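Local coordinates for protein ParA (Salmonella enterica subsp. enterica serovar Newport str. SL317, PDB 3EZF) that probably acts as an ATPase in plasmid partition and, when bound to ADP, regulates transcription by binding DNA, at residues 235-240 and 307-312. Residues are numbered along the deposited sequence; the frame is centred on the assembly and turned at random.
Sequences ILRRNI and EPRLSA. Unlike the reference sequence in segment 235-240: I235 (reference Val), R238 (reference Lys), N239 (reference Lys).
R237, on the short helix 235-241, and R309, in the loop that leads into strand 312-317, lay their guanidinium groups together and account for the whole contact, which buries 108 Å² in all. From CB, which stays back, the R237 chain bends at chi2 (-68°) and then runs out nearly straight. Its CG comes within 4.2 Å of R309 CD, and CD passes on to the guanidinium. NE comes 3.6 Å from R309 NE, with R309 CD just beyond. CZ follows at 3.6 Å from R309 NE, and NH2 reaches furthest, 3.2 Å from R309 NH2. R309 bends at chi3 (44°), and the two side chains cross at about a right angle. R237 CZ lies over one guanidinium face of R309, offset toward its rim, with the planes 42° apart: an oblique overlap rather than a flat stack. NH2 of R237 also lies 3.2 Å from NE of R309, but both are donors and form no bond with each other. R237 NH1 makes a salt bridge to D242 and R309 NH2 one to D271, so each guanidinium has a carboxylate partner outside the pair. A sulfate ion, probably from the crystallisation liquor, lies about 5 Å from the R309 side chain, consistent with a positively charged spot. At the surface of the P-loop NTPase fold, the arginine pair sits where helix 235-241 faces the loop between helix 294-303 and strand 312-317, an outermost strand of the parallel sheet within the chain.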
ATOM      1  N   ILE A 235      11.921  12.362  18.649  1.00 44.67           N
ATOM      2  CA  ILE A 235      10.836  11.942  19.533  1.00 43.25           C
ATOM      3  C   ILE A 235      10.762  10.428  19.701  1.00 42.23           C
ATOM      4  O   ILE A 235      10.664   9.939  20.817  1.00 40.09           O
ATOM      5  CB  ILE A 235       9.454  12.418  19.040  1.00 41.79           C
ATOM      6  CG1 ILE A 235       9.502  13.886  18.606  1.00 37.63           C
ATOM      7  CG2 ILE A 235       8.445  12.244  20.161  1.00 39.79           C
ATOM      8  CD1 ILE A 235      10.031  14.824  19.670  1.00 39.65           C
ATOM      9  N   LEU A 236      10.812   9.692  18.591  1.00 44.73           N
ATOM     10  CA  LEU A 236      10.740   8.225  18.628  1.00 43.72           C
ATOM     11  C   LEU A 236      11.758   7.614  19.598  1.00 41.15           C
ATOM     12  O   LEU A 236      11.423   6.720  20.349  1.00 38.29           O
ATOM     13  CB  LEU A 236      10.958   7.629  17.219  1.00 42.83           C
ATOM     14  CG  LEU A 236      10.391   6.240  16.867  1.00 40.58           C
ATOM     15  CD1 LEU A 236      11.180   5.675  15.707  1.00 39.54           C
ATOM     16  CD2 LEU A 236      10.469   5.287  18.024  1.00 40.25           C
ATOM     17  N   ARG A 237      12.997   8.095  19.582  1.00 42.30           N
ATOM     18  CA  ARG A 237      14.024   7.549  20.462  1.00 43.52           C
ATOM     19  C   ARG A 237      13.809   7.969  21.903  1.00 43.37           C
ATOM     20  O   ARG A 237      14.096   7.215  22.819  1.00 49.04           O
ATOM     21  CB  ARG A 237      15.426   8.011  20.026  1.00 48.18           C
ATOM     22  CG  ARG A 237      16.459   6.893  19.746  1.00 51.28           C
ATOM     23  CD  ARG A 237      16.938   6.065  20.952  1.00 49.69           C
ATOM     24  NE  ARG A 237      17.549   4.814  20.468  1.00 57.87           N
ATOM     25  CZ  ARG A 237      18.242   3.935  21.200  1.00 56.84           C
ATOM     26  NH1 ARG A 237      18.454   4.128  22.497  1.00 58.21           N
ATOM     27  NH2 ARG A 237      18.723   2.840  20.625  1.00 52.83           N
ATOM     28  N   ARG A 238      13.299   9.172  22.110  1.00 42.97           N
ATOM     29  CA  ARG A 238      13.112   9.664  23.458  1.00 42.13           C
ATOM     30  C   ARG A 238      11.805   9.320  24.160  1.00 41.77           C
ATOM     31  O   ARG A 238      11.809   9.048  25.351  1.00 45.97           O
ATOM     32  CB  ARG A 238      13.280  11.181  23.474  1.00 45.71           C
ATOM     33  CG  ARG A 238      13.852  11.698  24.775  1.00 53.56           C
ATOM     34  CD  ARG A 238      13.374  13.110  25.091  1.00 64.42           C
ATOM     35  NE  ARG A 238      11.958  13.138  25.460  1.00 68.79           N
ATOM     36  CZ  ARG A 238      11.459  13.907  26.424  1.00 72.02           C
ATOM     37  NH1 ARG A 238      12.264  14.713  27.111  1.00 70.17           N
ATOM     38  NH2 ARG A 238      10.159  13.869  26.709  1.00 70.64           N
ATOM     39  N   ASN A 239      10.688   9.327  23.441  1.00 43.91           N
ATOM     40  CA  ASN A 239       9.399   9.083  24.075  1.00 46.24           C
ATOM     41  C   ASN A 239       8.860   7.657  24.066  1.00 42.01           C
ATOM     42  O   ASN A 239       7.871   7.366  24.736  1.00 42.14           O
ATOM     43  CB  ASN A 239       8.361  10.057  23.494  1.00 43.00           C
ATOM     44  CG  ASN A 239       8.675  11.508  23.825  1.00 40.76           C
ATOM     45  OD1 ASN A 239       8.024  12.423  23.327  1.00 35.49           O
ATOM     46  ND2 ASN A 239       9.674  11.722  24.672  1.00 39.61           N
ATOM     47  N   ILE A 240       9.492   6.771  23.309  1.00 39.35           N
ATOM     48  CA  ILE A 240       9.046   5.385  23.290  1.00 43.88           C
ATOM     49  C   ILE A 240      10.203   4.418  23.487  1.00 44.91           C
ATOM     50  O   ILE A 240      10.266   3.720  24.498  1.00 44.39           O
ATOM     51  CB  ILE A 240       8.303   5.010  21.966  1.00 39.84           C
ATOM     52  CG1 ILE A 240       6.956   5.756  21.894  1.00 35.65           C
ATOM     53  CG2 ILE A 240       8.086   3.481  21.906  1.00 28.96           C
ATOM     54  CD1 ILE A 240       6.138   5.492  20.656  1.00 25.93           C
ATOM     55  N   GLU A 307      21.568  13.357  15.218  1.00 61.65           N
ATOM     56  CA  GLU A 307      22.700  12.569  14.768  1.00 61.74           C
ATOM     57  C   GLU A 307      22.320  11.103  14.605  1.00 59.45           C
ATOM     58  O   GLU A 307      22.447  10.315  15.536  1.00 62.76           O
ATOM     59  CB  GLU A 307      23.825  12.702  15.792  1.00 68.11           C
ATOM     60  CG  GLU A 307      23.353  12.537  17.247  1.00 77.99           C
ATOM     61  CD  GLU A 307      22.341  13.606  17.671  1.00 84.16           C
ATOM     62  OE1 GLU A 307      22.679  14.807  17.573  1.00 89.75           O
ATOM     63  OE2 GLU A 307      21.215  13.251  18.100  1.00 80.76           O
ATOM     64  N   PRO A 308      21.875  10.710  13.409  1.00 56.34           N
ATOM     65  CA  PRO A 308      21.497   9.309  13.212  1.00 57.86           C
ATOM     66  C   PRO A 308      22.432   8.299  13.881  1.00 55.03           C
ATOM     67  O   PRO A 308      23.640   8.519  13.979  1.00 51.46           O
ATOM     68  CB  PRO A 308      21.454   9.166  11.686  1.00 57.39           C
ATOM     69  CG  PRO A 308      22.358  10.248  11.203  1.00 60.73           C
ATOM     70  CD  PRO A 308      22.022  11.397  12.118  1.00 58.15           C
ATOM     71  N   ARG A 309      21.836   7.208  14.357  1.00 53.39           N
ATOM     72  CA  ARG A 309      22.548   6.121  15.020  1.00 52.58           C
ATOM     73  C   ARG A 309      22.848   5.022  14.015  1.00 48.94           C
ATOM     74  O   ARG A 309      23.618   4.114  14.296  1.00 41.28           O
ATOM     75  CB  ARG A 309      21.682   5.515  16.121  1.00 55.12           C
ATOM     76  CG  ARG A 309      21.217   6.479  17.201  1.00 64.98           C
ATOM     77  CD  ARG A 309      20.179   5.819  18.113  1.00 68.12           C
ATOM     78  NE  ARG A 309      20.548   4.447  18.488  1.00 72.24           N
ATOM     79  CZ  ARG A 309      21.476   4.131  19.388  1.00 67.69           C
ATOM     80  NH1 ARG A 309      22.135   5.090  20.017  1.00 64.14           N
ATOM     81  NH2 ARG A 309      21.746   2.860  19.654  1.00 59.84           N
ATOM     82  N   LEU A 310      22.206   5.098  12.853  1.00 48.57           N
ATOM     83  CA  LEU A 310      22.386   4.096  11.819  1.00 49.54           C
ATOM     84  C   LEU A 310      23.857   3.703  11.723  1.00 44.92           C
ATOM     85  O   LEU A 310      24.708   4.551  11.532  1.00 52.34           O
ATOM     86  CB  LEU A 310      21.874   4.646  10.488  1.00 53.40           C
ATOM     87  CG  LEU A 310      21.653   3.655   9.348  1.00 54.22           C
ATOM     88  CD1 LEU A 310      20.880   2.441   9.839  1.00 53.68           C
ATOM     89  CD2 LEU A 310      20.892   4.372   8.248  1.00 56.60           C
ATOM     90  N   SER A 311      24.161   2.418  11.863  1.00 43.14           N
ATOM     91  CA  SER A 311      25.549   1.961  11.810  1.00 41.76           C
ATOM     92  C   SER A 311      25.770   0.592  11.145  1.00 43.24           C
ATOM     93  O   SER A 311      26.882   0.091  11.115  1.00 41.71           O
ATOM     94  CB  SER A 311      26.099   1.890  13.217  1.00 40.89           C
ATOM     95  OG  SER A 311      25.376   0.909  13.952  1.00 50.00           O
ATOM     96  N   ALA A 312      24.716  -0.022  10.633  1.00 43.33           N
ATOM     97  CA  ALA A 312      24.839  -1.313   9.986  1.00 43.34           C
ATOM     98  C   ALA A 312      23.744  -1.398   8.931  1.00 45.95           C
ATOM     99  O   ALA A 312      22.821  -0.587   8.927  1.00 43.11           O
ATOM    100  CB  ALA A 312      24.671  -2.418  11.004  1.00 40.43           C
TER